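Local atomic coordinates of ATP/GTP-binding site-containing protein A (Brucella abortus, PDB entry 6NTR), a protein that functions in the periplasm to maintain the integrity of the cell envelope. Residues K212-R215 against T219-M222. Residues are numbered along the deposited sequence; the frame is centred on the assembly and turned at random.
Sequences KLYR and TRDM. Unlike the reference sequence in segment 219-222: Met222 (reference Leu). With EDO (1,2-ethanediol), chain G.
Arg220 NE donates a hydrogen bond to Tyr214 OH at 2.8 Å, the phenol oxygen lying at the guanidinium edge and 20° out of its plane. The ring of Tyr214 in turn meets the arginine with its own edge, and the two planes are turned 54° apart. Arg220 reaches there by standing CG between its backbone N and carbonyl carbon (chi1 61°) and then running extended to NE. Lys212 and Arg220 also exchange both backbone bonds, Lys212 N to Arg220 O at 3.2 Å and Arg220 N to Lys212 O at 3.1 Å. Thr219 N donates to O1 of an ethanediol, probably from the crystallisation liquor. Arg220 NH1 forms salt bridges with Asp173 and Glu175, so two residues beyond the hairpin also fix the guanidinium. The lysine chain bends at its end, and Lys212 NZ makes a long salt bridge of 3.6 Å to OD2 of Asp221, where the chain turns a corner. Over one face of the guanidinium lies CD of Lys212, 3.5 Å from Arg220 NH1. On the other sheet face, Leu213 CD1 packs against Thr219 CG2 at 3.9 Å. A short loop joins the strands, making this an antiparallel beta hairpin of the barrel-like EipB fold.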
loop_
_atom_site.group_PDB
_atom_site.type_symbol
_atom_site.label_atom_id
_atom_site.label_comp_id
_atom_site.label_asym_id
_atom_site.label_seq_id
_atom_site.Cartn_x
_atom_site.Cartn_y
_atom_site.Cartn_z
ATOM N N LYS A 212 1.808 -6.918 -9.668
ATOM C CA LYS A 212 2.925 -7.133 -10.567
ATOM C C LYS A 212 3.879 -5.983 -10.287
ATOM O O LYS A 212 3.505 -4.837 -10.400
ATOM C CB LYS A 212 2.461 -7.087 -12.009
ATOM C CG LYS A 212 1.726 -8.330 -12.461
ATOM C CD LYS A 212 1.160 -8.158 -13.853
ATOM C CE LYS A 212 0.723 -9.477 -14.465
ATOM N NZ LYS A 212 0.298 -10.476 -13.453
ATOM N N LEU A 213 5.114 -6.279 -9.927
ATOM C CA LEU A 213 6.073 -5.255 -9.557
ATOM C C LEU A 213 7.303 -5.099 -10.434
ATOM O O LEU A 213 7.912 -6.077 -10.820
ATOM C CB LEU A 213 6.501 -5.526 -8.121
ATOM C CG LEU A 213 7.788 -4.963 -7.548
ATOM C CD1 LEU A 213 7.540 -3.584 -6.983
ATOM C CD2 LEU A 213 8.283 -5.871 -6.447
ATOM N N TYR A 214 7.648 -3.855 -10.742
ATOM C CA TYR A 214 8.816 -3.502 -11.543
ATOM C C TYR A 214 10.030 -3.306 -10.648
ATOM O O TYR A 214 9.912 -3.015 -9.462
ATOM C CB TYR A 214 8.574 -2.221 -12.346
ATOM C CG TYR A 214 7.593 -2.398 -13.452
ATOM C CD1 TYR A 214 6.235 -2.438 -13.191
ATOM C CD2 TYR A 214 8.016 -2.545 -14.761
ATOM C CE1 TYR A 214 5.317 -2.624 -14.200
ATOM C CE2 TYR A 214 7.111 -2.729 -15.779
ATOM C CZ TYR A 214 5.760 -2.768 -15.492
ATOM O OH TYR A 214 4.848 -2.957 -16.499
ATOM N N ARG A 215 11.212 -3.464 -11.238
ATOM C CA ARG A 215 12.444 -3.219 -10.497
ATOM C C ARG A 215 12.535 -1.789 -9.956
ATOM O O ARG A 215 13.240 -1.556 -8.964
ATOM C CB ARG A 215 13.644 -3.520 -11.397
ATOM C CG ARG A 215 14.792 -4.170 -10.701
ATOM C CD ARG A 215 15.574 -5.000 -11.689
ATOM N NE ARG A 215 16.234 -4.214 -12.731
ATOM C CZ ARG A 215 17.551 -4.177 -12.922
ATOM N NH1 ARG A 215 18.356 -4.906 -12.159
ATOM N NH2 ARG A 215 18.066 -3.444 -13.896
ATOM N N THR A 219 4.194 -0.462 -9.755
ATOM C CA THR A 219 3.371 -1.650 -9.632
ATOM C C THR A 219 2.110 -1.451 -10.445
ATOM O O THR A 219 1.704 -0.324 -10.710
ATOM C CB THR A 219 2.956 -1.943 -8.197
ATOM O OG1 THR A 219 1.923 -1.037 -7.824
ATOM C CG2 THR A 219 4.090 -1.759 -7.274
ATOM N N ARG A 220 1.471 -2.555 -10.812
ATOM C CA ARG A 220 0.259 -2.504 -11.615
ATOM C C ARG A 220 -0.542 -3.762 -11.344
ATOM O O ARG A 220 -0.187 -4.564 -10.482
ATOM C CB ARG A 220 0.586 -2.362 -13.096
ATOM C CG ARG A 220 1.394 -3.500 -13.665
ATOM C CD ARG A 220 1.637 -3.249 -15.137
ATOM N NE ARG A 220 2.453 -4.269 -15.778
ATOM C CZ ARG A 220 1.968 -5.387 -16.304
ATOM N NH1 ARG A 220 0.663 -5.638 -16.259
ATOM N NH2 ARG A 220 2.787 -6.252 -16.884
ATOM N N ASP A 221 -1.647 -3.937 -12.041
ATOM C CA ASP A 221 -2.437 -5.158 -11.950
ATOM C C ASP A 221 -2.737 -5.555 -10.534
ATOM O O ASP A 221 -2.599 -6.695 -10.176
ATOM C CB ASP A 221 -1.740 -6.311 -12.672
ATOM C CG ASP A 221 -2.699 -7.374 -13.161
ATOM O OD1 ASP A 221 -3.794 -7.521 -12.614
ATOM O OD2 ASP A 221 -2.343 -8.078 -14.102
HETATM N N MSE A 222 -3.117 -4.607 -9.716
HETATM C CA MSE A 222 -3.404 -4.873 -8.333
HETATM C C MSE A 222 -4.681 -5.567 -8.081
HETATM O O MSE A 222 -5.614 -5.455 -8.862
HETATM C CB MSE A 222 -3.506 -3.592 -7.534
HETATM C CG MSE A 222 -3.206 -2.361 -8.362
HETATM SE SE MSE A 222 -1.933 -1.440 -7.261
HETATM C CE MSE A 222 -3.060 -1.311 -5.675
HETATM C C1 EDO G . 3.668 1.967 -7.656
HETATM O O1 EDO G . 2.757 2.145 -8.747
HETATM C C2 EDO G . 2.891 1.551 -6.425
HETATM O O2 EDO G . 3.848 1.273 -5.405
#